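Local coordinates for chitinase (Thermococcus chitonophagus, PDB 5XSW), which probably hydrolyses internal beta-1,4 linkages of chitin as an endochitinase, this chain being the C-terminal part of a longer protein, at residues A[161-169]-A[384-393]; A[340-350]-A[478-486]. All blocks are in the same frame, centred on the assembly; numbering follows the deposited sequence.

Interaction 1: residues A[161-169]-A[384-393]. With GOL (glycerol), chain L.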
loop_
_atom_site.group_PDB
_atom_site.type_symbol
_atom_site.label_atom_id
_atom_site.label_comp_id
_atom_site.label_asym_id
_atom_site.label_seq_id
_atom_site.Cartn_x
_atom_site.Cartn_y
_atom_site.Cartn_z
ATOM N N GLN A 161 -4.899 -27.506 -22.474
ATOM C CA GLN A 161 -5.460 -28.059 -21.225
ATOM C C GLN A 161 -4.906 -27.311 -20.003
ATOM O O GLN A 161 -3.724 -26.976 -19.991
ATOM C CB GLN A 161 -5.136 -29.542 -21.031
ATOM C CG GLN A 161 -5.984 -30.500 -21.945
ATOM C CD GLN A 161 -5.530 -31.912 -21.836
ATOM O OE1 GLN A 161 -5.169 -32.393 -20.753
ATOM N NE2 GLN A 161 -5.528 -32.625 -22.987
ATOM N N ILE A 162 -5.766 -27.062 -19.006
ATOM C CA ILE A 162 -5.326 -26.576 -17.673
ATOM C C ILE A 162 -5.198 -27.764 -16.774
ATOM O O ILE A 162 -6.144 -28.551 -16.637
ATOM C CB ILE A 162 -6.355 -25.634 -17.016
ATOM C CG1 ILE A 162 -6.676 -24.479 -17.938
ATOM C CG2 ILE A 162 -5.839 -25.121 -15.638
ATOM C CD1 ILE A 162 -7.982 -23.845 -17.597
ATOM N N ILE A 163 -4.046 -27.922 -16.158
ATOM C CA ILE A 163 -3.810 -29.104 -15.333
ATOM C C ILE A 163 -3.553 -28.668 -13.865
ATOM O O ILE A 163 -2.406 -28.337 -13.484
ATOM C CB ILE A 163 -2.544 -29.911 -15.804
ATOM C CG1 ILE A 163 -2.569 -30.136 -17.337
ATOM C CG2 ILE A 163 -2.448 -31.173 -14.992
ATOM C CD1 ILE A 163 -3.795 -30.911 -17.777
ATOM N N ILE A 164 -4.591 -28.690 -13.044
ATOM C CA ILE A 164 -4.395 -28.425 -11.634
ATOM C C ILE A 164 -4.287 -29.779 -10.956
ATOM O O ILE A 164 -5.218 -30.577 -11.000
ATOM C CB ILE A 164 -5.570 -27.640 -11.032
ATOM C CG1 ILE A 164 -5.666 -26.251 -11.665
ATOM C CG2 ILE A 164 -5.414 -27.531 -9.525
ATOM C CD1 ILE A 164 -6.926 -25.498 -11.297
ATOM N N GLY A 165 -3.148 -30.041 -10.327
ATOM C CA GLY A 165 -2.929 -31.351 -9.752
ATOM C C GLY A 165 -3.355 -31.384 -8.306
ATOM O O GLY A 165 -2.717 -30.787 -7.446
ATOM N N LEU A 166 -4.439 -32.104 -8.042
ATOM C CA LEU A 166 -4.965 -32.215 -6.693
ATOM C C LEU A 166 -4.244 -33.332 -5.962
ATOM O O LEU A 166 -4.828 -34.357 -5.632
ATOM C CB LEU A 166 -6.470 -32.471 -6.735
ATOM C CG LEU A 166 -7.243 -31.515 -7.646
ATOM C CD1 LEU A 166 -8.711 -31.894 -7.732
ATOM C CD2 LEU A 166 -7.083 -30.079 -7.174
ATOM N N ALA A 167 -2.958 -33.113 -5.718
ATOM C CA ALA A 167 -2.106 -34.093 -5.063
ATOM C C ALA A 167 -2.369 -34.218 -3.572
ATOM O O ALA A 167 -2.783 -33.264 -2.921
ATOM C CB ALA A 167 -0.643 -33.762 -5.310
ATOM N N ASP A 168 -2.117 -35.405 -3.035
ATOM C CA ASP A 168 -1.991 -35.562 -1.604
ATOM C C ASP A 168 -0.691 -34.863 -1.203
ATOM O O ASP A 168 0.355 -35.094 -1.799
ATOM C CB ASP A 168 -1.946 -37.041 -1.220
ATOM C CG ASP A 168 -3.329 -37.665 -1.124
ATOM O OD1 ASP A 168 -4.330 -36.924 -1.172
ATOM O OD2 ASP A 168 -3.413 -38.901 -1.001
ATOM N N ILE A 169 -0.686 -34.206 -0.050
ATOM C CA ILE A 169 0.479 -33.459 0.400
ATOM C C ILE A 169 1.050 -34.115 1.664
ATOM O O ILE A 169 0.328 -34.245 2.653
ATOM C CB ILE A 169 0.121 -31.973 0.694
ATOM C CG1 ILE A 169 -0.417 -31.299 -0.567
ATOM C CG2 ILE A 169 1.347 -31.231 1.225
ATOM C CD1 ILE A 169 0.576 -31.369 -1.745
ATOM N N THR A 384 4.969 -30.747 -5.835
ATOM C CA THR A 384 4.110 -31.948 -5.696
ATOM C C THR A 384 2.884 -31.920 -6.603
ATOM O O THR A 384 2.546 -32.923 -7.221
ATOM C CB THR A 384 3.668 -32.125 -4.224
ATOM O OG1 THR A 384 4.865 -32.158 -3.420
ATOM C CG2 THR A 384 2.879 -33.438 -3.995
ATOM N N MET A 385 2.212 -30.774 -6.683
ATOM C CA MET A 385 1.078 -30.628 -7.584
ATOM C C MET A 385 1.506 -30.784 -9.042
ATOM O O MET A 385 0.812 -31.418 -9.836
ATOM C CB MET A 385 0.422 -29.248 -7.377
ATOM C CG MET A 385 -0.290 -29.160 -6.021
ATOM S SD MET A 385 -1.038 -27.545 -5.839
ATOM C CE MET A 385 -2.573 -27.765 -6.786
ATOM N N ASP A 386 2.626 -30.172 -9.387
ATOM C CA ASP A 386 3.173 -30.249 -10.765
ATOM C C ASP A 386 3.386 -31.721 -11.216
ATOM O O ASP A 386 3.299 -32.015 -12.403
ATOM C CB ASP A 386 4.534 -29.589 -10.872
ATOM C CG ASP A 386 4.515 -28.040 -10.801
ATOM O OD1 ASP A 386 3.452 -27.379 -10.984
ATOM O OD2 ASP A 386 5.637 -27.500 -10.644
ATOM N N MET A 387 3.793 -32.576 -10.276
ATOM C CA MET A 387 4.052 -34.008 -10.561
ATOM C C MET A 387 2.781 -34.862 -10.609
ATOM O O MET A 387 2.853 -36.056 -10.954
ATOM C CB MET A 387 4.972 -34.621 -9.509
ATOM C CG MET A 387 6.344 -33.980 -9.429
ATOM S SD MET A 387 7.197 -34.202 -11.013
ATOM C CE MET A 387 7.492 -35.992 -10.967
ATOM N N GLU A 388 1.631 -34.301 -10.227
ATOM C CA GLU A 388 0.430 -35.111 -10.061
ATOM C C GLU A 388 -0.088 -35.530 -11.446
ATOM O O GLU A 388 -0.196 -34.697 -12.336
ATOM C CB GLU A 388 -0.660 -34.343 -9.307
ATOM C CG GLU A 388 -1.999 -35.078 -9.238
ATOM C CD GLU A 388 -1.971 -36.325 -8.354
ATOM O OE1 GLU A 388 -1.164 -36.375 -7.411
ATOM O OE2 GLU A 388 -2.794 -37.256 -8.576
ATOM N N THR A 389 -0.374 -36.810 -11.636
ATOM C CA THR A 389 -0.947 -37.262 -12.900
ATOM C C THR A 389 -2.313 -37.912 -12.764
ATOM O O THR A 389 -3.096 -37.905 -13.690
ATOM C CB THR A 389 -0.012 -38.251 -13.623
ATOM O OG1 THR A 389 0.235 -39.386 -12.787
ATOM C CG2 THR A 389 1.289 -37.582 -13.965
ATOM N N GLU A 390 -2.540 -38.549 -11.628
ATOM C CA GLU A 390 -3.784 -39.258 -11.352
ATOM C C GLU A 390 -5.056 -38.456 -11.118
ATOM O O GLU A 390 -6.115 -38.843 -11.569
ATOM C CB GLU A 390 -3.570 -40.271 -10.239
ATOM C CG GLU A 390 -2.488 -41.270 -10.577
ATOM C CD GLU A 390 -2.470 -42.446 -9.635
ATOM O OE1 GLU A 390 -3.332 -42.505 -8.735
ATOM O OE2 GLU A 390 -1.590 -43.310 -9.798
ATOM N N ARG A 391 -4.950 -37.369 -10.369
ATOM C CA ARG A 391 -6.118 -36.603 -9.990
ATOM C C ARG A 391 -5.964 -35.163 -10.458
ATOM O O ARG A 391 -5.263 -34.384 -9.837
ATOM C CB ARG A 391 -6.255 -36.647 -8.470
ATOM C CG ARG A 391 -7.667 -36.672 -7.937
ATOM C CD ARG A 391 -7.728 -37.220 -6.519
ATOM N NE ARG A 391 -6.726 -36.614 -5.658
ATOM C CZ ARG A 391 -6.415 -37.043 -4.442
ATOM N NH1 ARG A 391 -7.035 -38.084 -3.920
ATOM N NH2 ARG A 391 -5.482 -36.423 -3.747
ATOM N N ILE A 392 -6.660 -34.809 -11.525
ATOM C CA ILE A 392 -6.532 -33.491 -12.118
ATOM C C ILE A 392 -7.877 -32.818 -12.083
ATOM O O ILE A 392 -8.872 -33.412 -12.455
ATOM C CB ILE A 392 -6.074 -33.551 -13.586
ATOM C CG1 ILE A 392 -4.749 -34.288 -13.710
ATOM C CG2 ILE A 392 -5.938 -32.156 -14.153
ATOM C CD1 ILE A 392 -3.719 -33.859 -12.699
ATOM N N TYR A 393 -7.913 -31.578 -11.635
ATOM C CA TYR A 393 -9.201 -30.916 -11.536
ATOM C C TYR A 393 -9.939 -30.798 -12.889
ATOM O O TYR A 393 -9.352 -30.467 -13.900
ATOM C CB TYR A 393 -9.027 -29.515 -10.942
ATOM C CG TYR A 393 -10.290 -28.764 -10.816
ATOM C CD1 TYR A 393 -11.168 -29.046 -9.794
ATOM C CD2 TYR A 393 -10.611 -27.762 -11.724
ATOM C CE1 TYR A 393 -12.401 -28.339 -9.659
ATOM C CE2 TYR A 393 -11.810 -27.056 -11.607
ATOM C CZ TYR A 393 -12.676 -27.337 -10.539
ATOM O OH TYR A 393 -13.842 -26.615 -10.417
HETATM C C1 GOL L . -6.293 -41.745 -1.653
HETATM O O1 GOL L . -5.176 -41.400 -2.481
HETATM C C2 GOL L . -6.533 -40.631 -0.642
HETATM O O2 GOL L . -6.181 -39.379 -1.235
HETATM C C3 GOL L . -8.005 -40.607 -0.253
HETATM O O3 GOL L . -8.138 -40.952 1.129
HETATM O O HOH W 1 -7.166 -28.753 -14.054
HETATM O O HOH W 2 -1.502 -37.477 -4.874
#
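A single beta bridge between Gly165 and Ile392 joins two loops of the helical domain, one leading into strand 168-169 and the other following helix 374-386. Two backbone bonds make it, Tyr393 N to Ile164 O (2.9 Å, in the carbonyl plane) and Leu166 N to Arg391 O (3.0 Å). Beside them a water takes the N-H of Ile164 and donates to the carbonyls of Ile162 and Tyr393. After the bridge the chain bends in an inverse gamma turn centred on Leu166, whose carbonyl oxygen is gripped side-on by Arg391 through both NE and NH2, with the acceptor lying in the guanidinium plane. The bend in the arginine chain at chi3 (47°) brings this edge round to the turn. Apolar groups pack along the bridge. Ile163 CG2 meets Ile392 CG2 at 3.7 Å, and the CB atoms of Ile164 and Tyr393 touch; helices 186-199 and 449-461 pack against Ile164 and Tyr393 from outside the contact. Next to the gamma turn, Glu388 folds back at chi2 (69°), so that OE2 accepts the backbone N-H of Arg391 through its anti lone pair at 2.8 Å, while OE1 lies 3.4 Å from Ala167 CB and takes a water held by Asp168 N. A glycerol, probably from the crystallisation liquor, connects Arg391 NH1 to Asp168 OD2 through its O2. The salt bridge alongside is not coplanar: Arg391 NH2 reaches Asp168 OD1 at 2.9 Å from above the carboxylate, whose plane is turned 65° from the guanidinium.

Interaction 2: residues A[340-350]-A[478-486]. With PO4 (phosphate ion), chain E.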
loop_
_atom_site.group_PDB
_atom_site.type_symbol
_atom_site.label_atom_id
_atom_site.label_comp_id
_atom_site.label_asym_id
_atom_site.label_seq_id
_atom_site.Cartn_x
_atom_site.Cartn_y
_atom_site.Cartn_z
ATOM N N VAL A 340 8.879 -6.515 -0.955
ATOM C CA VAL A 340 9.996 -6.291 -1.900
ATOM C C VAL A 340 11.191 -5.594 -1.247
ATOM O O VAL A 340 12.330 -5.664 -1.775
ATOM C CB VAL A 340 9.531 -5.481 -3.143
ATOM C CG1 VAL A 340 8.456 -6.239 -3.908
ATOM C CG2 VAL A 340 9.014 -4.074 -2.741
ATOM N N GLY A 341 10.958 -4.901 -0.116
ATOM C CA GLY A 341 12.076 -4.324 0.663
ATOM C C GLY A 341 12.975 -5.452 1.157
ATOM O O GLY A 341 14.218 -5.393 1.096
ATOM N N ALA A 342 12.347 -6.527 1.612
ATOM C CA ALA A 342 13.098 -7.684 2.142
ATOM C C ALA A 342 13.874 -8.397 1.026
ATOM O O ALA A 342 14.998 -8.833 1.255
ATOM C CB ALA A 342 12.177 -8.684 2.827
ATOM N N ILE A 343 13.293 -8.488 -0.168
ATOM C CA ILE A 343 14.095 -9.007 -1.337
ATOM C C ILE A 343 15.329 -8.123 -1.574
ATOM O O ILE A 343 16.461 -8.599 -1.715
ATOM C CB ILE A 343 13.277 -9.031 -2.661
ATOM C CG1 ILE A 343 12.175 -10.116 -2.617
ATOM C CG2 ILE A 343 14.254 -9.310 -3.895
ATOM C CD1 ILE A 343 11.238 -10.010 -3.932
ATOM N N GLU A 344 15.082 -6.827 -1.634
ATOM C CA GLU A 344 16.107 -5.810 -1.934
ATOM C C GLU A 344 17.284 -5.906 -0.974
ATOM O O GLU A 344 18.469 -5.777 -1.388
ATOM C CB GLU A 344 15.481 -4.386 -1.870
ATOM C CG GLU A 344 16.480 -3.316 -2.197
ATOM C CD GLU A 344 15.845 -1.935 -2.233
ATOM O OE1 GLU A 344 14.761 -1.713 -1.622
ATOM O OE2 GLU A 344 16.406 -1.066 -2.912
ATOM N N ALA A 345 16.981 -6.189 0.299
ATOM C CA ALA A 345 18.005 -6.259 1.345
ATOM C C ALA A 345 18.961 -7.450 1.152
ATOM O O ALA A 345 20.107 -7.419 1.667
ATOM C CB ALA A 345 17.387 -6.362 2.700
ATOM N N LEU A 346 18.505 -8.491 0.452
ATOM C CA LEU A 346 19.339 -9.688 0.208
ATOM C C LEU A 346 20.504 -9.374 -0.744
ATOM O O LEU A 346 21.512 -10.104 -0.742
ATOM C CB LEU A 346 18.488 -10.848 -0.384
ATOM C CG LEU A 346 17.303 -11.270 0.485
ATOM C CD1 LEU A 346 16.438 -12.323 -0.286
ATOM C CD2 LEU A 346 17.819 -11.808 1.787
ATOM N N LYS A 347 20.314 -8.366 -1.594
ATOM C CA LYS A 347 21.307 -7.964 -2.590
ATOM C C LYS A 347 21.723 -9.131 -3.520
ATOM O O LYS A 347 22.888 -9.241 -3.913
ATOM C CB LYS A 347 22.566 -7.385 -1.889
ATOM C CG LYS A 347 22.277 -6.064 -1.140
ATOM C CD LYS A 347 21.764 -5.003 -2.138
ATOM C CE LYS A 347 21.645 -3.648 -1.399
ATOM N NZ LYS A 347 21.129 -2.500 -2.207
ATOM N N ILE A 348 20.767 -9.980 -3.871
ATOM C CA ILE A 348 21.002 -11.096 -4.803
ATOM C C ILE A 348 21.552 -10.660 -6.154
ATOM O O ILE A 348 22.377 -11.352 -6.759
ATOM C CB ILE A 348 19.691 -11.876 -4.999
ATOM C CG1 ILE A 348 19.482 -12.751 -3.759
ATOM C CG2 ILE A 348 19.708 -12.681 -6.340
ATOM C CD1 ILE A 348 18.010 -13.189 -3.557
ATOM N N PHE A 349 21.140 -9.493 -6.628
ATOM C CA PHE A 349 21.491 -9.062 -7.965
ATOM C C PHE A 349 22.658 -8.093 -7.992
ATOM O O PHE A 349 22.926 -7.485 -9.004
ATOM C CB PHE A 349 20.264 -8.436 -8.655
ATOM C CG PHE A 349 19.136 -9.419 -8.825
ATOM C CD1 PHE A 349 18.200 -9.592 -7.806
ATOM C CD2 PHE A 349 19.040 -10.209 -9.982
ATOM C CE1 PHE A 349 17.157 -10.564 -7.940
ATOM C CE2 PHE A 349 18.026 -11.172 -10.129
ATOM C CZ PHE A 349 17.072 -11.342 -9.124
ATOM N N SER A 350 23.338 -7.923 -6.869
ATOM C CA SER A 350 24.474 -6.993 -6.839
ATOM C C SER A 350 25.511 -7.598 -5.919
ATOM O O SER A 350 26.203 -8.563 -6.311
ATOM C CB SER A 350 24.043 -5.579 -6.399
ATOM O OG SER A 350 23.215 -5.630 -5.231
ATOM N N TYR A 478 7.079 5.172 -10.352
ATOM C CA TYR A 478 8.258 5.920 -10.778
ATOM C C TYR A 478 9.286 6.051 -9.694
ATOM O O TYR A 478 10.449 5.672 -9.886
ATOM C CB TYR A 478 7.831 7.309 -11.265
ATOM C CG TYR A 478 8.994 8.078 -11.947
ATOM C CD1 TYR A 478 9.429 7.741 -13.250
ATOM C CD2 TYR A 478 9.634 9.097 -11.289
ATOM C CE1 TYR A 478 10.516 8.429 -13.850
ATOM C CE2 TYR A 478 10.708 9.824 -11.896
ATOM C CZ TYR A 478 11.128 9.480 -13.163
ATOM O OH TYR A 478 12.181 10.191 -13.717
ATOM N N TYR A 479 8.898 6.603 -8.539
ATOM C CA TYR A 479 9.903 6.784 -7.491
ATOM C C TYR A 479 10.333 5.473 -6.897
ATOM O O TYR A 479 11.492 5.278 -6.548
ATOM C CB TYR A 479 9.373 7.713 -6.371
ATOM C CG TYR A 479 8.931 9.030 -6.919
ATOM C CD1 TYR A 479 9.854 9.960 -7.423
ATOM C CD2 TYR A 479 7.594 9.331 -6.984
ATOM C CE1 TYR A 479 9.403 11.182 -7.980
ATOM C CE2 TYR A 479 7.150 10.501 -7.521
ATOM C CZ TYR A 479 8.065 11.435 -8.005
ATOM O OH TYR A 479 7.536 12.619 -8.530
ATOM N N HIS A 480 9.409 4.539 -6.785
ATOM C CA HIS A 480 9.797 3.286 -6.167
ATOM C C HIS A 480 10.788 2.484 -7.053
ATOM O O HIS A 480 11.838 2.037 -6.609
ATOM C CB HIS A 480 8.564 2.409 -5.918
ATOM C CG HIS A 480 8.860 1.232 -5.055
ATOM N ND1 HIS A 480 8.154 0.053 -5.127
ATOM C CD2 HIS A 480 9.748 1.083 -4.047
ATOM C CE1 HIS A 480 8.621 -0.791 -4.223
ATOM N NE2 HIS A 480 9.618 -0.200 -3.578
ATOM N N ALA A 481 10.439 2.312 -8.316
ATOM C CA ALA A 481 11.292 1.521 -9.223
ATOM C C ALA A 481 12.611 2.252 -9.523
ATOM O O ALA A 481 13.644 1.596 -9.635
ATOM C CB ALA A 481 10.520 1.187 -10.535
ATOM N N ARG A 482 12.610 3.585 -9.621
ATOM C CA ARG A 482 13.923 4.254 -9.826
ATOM C C ARG A 482 14.837 4.112 -8.610
ATOM O O ARG A 482 16.031 4.162 -8.767
ATOM C CB ARG A 482 13.779 5.750 -10.150
ATOM C CG ARG A 482 13.012 5.957 -11.389
ATOM C CD ARG A 482 13.366 7.229 -12.041
ATOM N NE ARG A 482 14.618 6.995 -12.755
ATOM C CZ ARG A 482 15.394 7.957 -13.208
ATOM N NH1 ARG A 482 15.044 9.217 -13.001
ATOM N NH2 ARG A 482 16.532 7.640 -13.829
ATOM N N ASN A 483 14.288 3.928 -7.408
ATOM C CA ASN A 483 15.124 3.866 -6.182
ATOM C C ASN A 483 15.374 2.443 -5.664
ATOM O O ASN A 483 15.762 2.258 -4.510
ATOM C CB ASN A 483 14.467 4.704 -5.052
ATOM C CG ASN A 483 14.586 6.198 -5.291
ATOM O OD1 ASN A 483 15.613 6.788 -4.972
ATOM N ND2 ASN A 483 13.550 6.819 -5.879
ATOM N N TYR A 484 15.093 1.438 -6.493
ATOM C CA TYR A 484 15.094 0.045 -6.049
ATOM C C TYR A 484 16.418 -0.580 -6.506
ATOM O O TYR A 484 16.717 -0.550 -7.701
ATOM C CB TYR A 484 13.862 -0.712 -6.633
ATOM C CG TYR A 484 13.621 -2.059 -6.008
ATOM C CD1 TYR A 484 13.182 -2.161 -4.681
ATOM C CD2 TYR A 484 13.838 -3.235 -6.736
ATOM C CE1 TYR A 484 12.969 -3.411 -4.103
ATOM C CE2 TYR A 484 13.605 -4.479 -6.187
ATOM C CZ TYR A 484 13.183 -4.568 -4.871
ATOM O OH TYR A 484 12.962 -5.813 -4.346
ATOM N N ASN A 485 17.200 -1.106 -5.559
ATOM C CA ASN A 485 18.537 -1.643 -5.869
ATOM C C ASN A 485 18.761 -2.987 -5.212
ATOM O O ASN A 485 19.400 -3.075 -4.167
ATOM C CB ASN A 485 19.639 -0.640 -5.415
ATOM C CG ASN A 485 19.483 0.713 -6.090
ATOM O OD1 ASN A 485 19.144 1.702 -5.443
ATOM N ND2 ASN A 485 19.674 0.747 -7.417
ATOM N N PRO A 486 18.213 -4.048 -5.814
ATOM C CA PRO A 486 18.233 -5.388 -5.226
ATOM C C PRO A 486 19.515 -6.157 -5.561
ATOM O O PRO A 486 20.454 -5.571 -6.107
ATOM C CB PRO A 486 17.035 -6.068 -5.891
ATOM C CG PRO A 486 16.949 -5.385 -7.265
ATOM C CD PRO A 486 17.464 -3.999 -7.094
ATOM O OXT PRO A 486 19.596 -7.377 -5.331
HETATM P P PO4 E . 5.180 -4.565 -0.843
HETATM O O1 PO4 E . 3.831 -4.820 -0.278
HETATM O O2 PO4 E . 5.198 -4.098 -2.272
HETATM O O3 PO4 E . 5.818 -3.547 0.065
HETATM O O4 PO4 E . 6.049 -5.747 -0.940
HETATM O O HOH W 3 18.064 -9.026 -3.851
#
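Residues 340-350 receive the C-terminal tail of the chain mainly through polar bonds, and the terminal carboxylate of Pro486 is held at both oxygens. Phe349 N donates to Pro486 OXT at 2.9 Å and Ser350 OG to Pro486 O at 2.9 Å, the latter from above the carboxylate plane. A water bound to Ile343 O and Ile348 N donates a further hydrogen bond to Pro486 OXT. Two charged side chains hold the preceding residue. Glu344 extends fully, with CG anti to the backbone N (chi1 -179°), which carries OE2 to Asn485 N at 2.8 Å in a nearly straight bond (174°) that comes to OE2 from above the carboxylate plane. Lys347 bends at chi2 and returns its NZ to Asn485 O, 2.7 Å away. The two side chains thus satisfy the N-H and the C=O of one residue. The C-terminal residues leave helix 475-482 at Asn483 and run beside helix 340-346, ending at the type I beta turn Lys347-Ser350; Lys347, with positive phi, terminates helix 340-346. Tyr484 supplies the bond nearer the start of helix 340-346, its OH donating to Val340 O at 2.7 Å; this carbonyl also accepts the helical N-H of Glu344, and the two donors arrive from opposite faces of its plane. Apolar contacts fill in around these bonds. Glu344 CB lies 3.5 Å from Tyr484 CE1, the glutamate chain running antiparallel to the tyrosine side chain, and Val340 CG2 meets the edge of the His480 ring at CE1. Leu306 of helix 288-311 packs against Val340, His480 and Tyr484, while Pro246 of the second subunit lies on Glu344. A phosphate, probably from the crystallisation liquor, accepts the N-H of Val340 at O4 and is shared with Ser254 and Gly255 of that subunit.

Overall arrangement
Interactions 1 and 2 lie apart in space: their centres are 35 Å apart, their nearest atoms about 20 Å, and they do not touch. Along the sequence their segments alternate, since 340-350 falls between 161-169 and 384-393, and 478-486 follows both. Neither contact supplies a residue of the glycan pocket; the side chain of Ile169 is about 12 Å from a bound 2-acetamido-2-deoxy-alpha-D-glucopyranose, that of Ile343 about 12 Å from a bound N-acetylglucosamine. Helix 374-386, which starts at the pocket residue His374, runs into interaction 1. Interaction 2 instead borders the second subunit, which reaches neither segment of interaction 1.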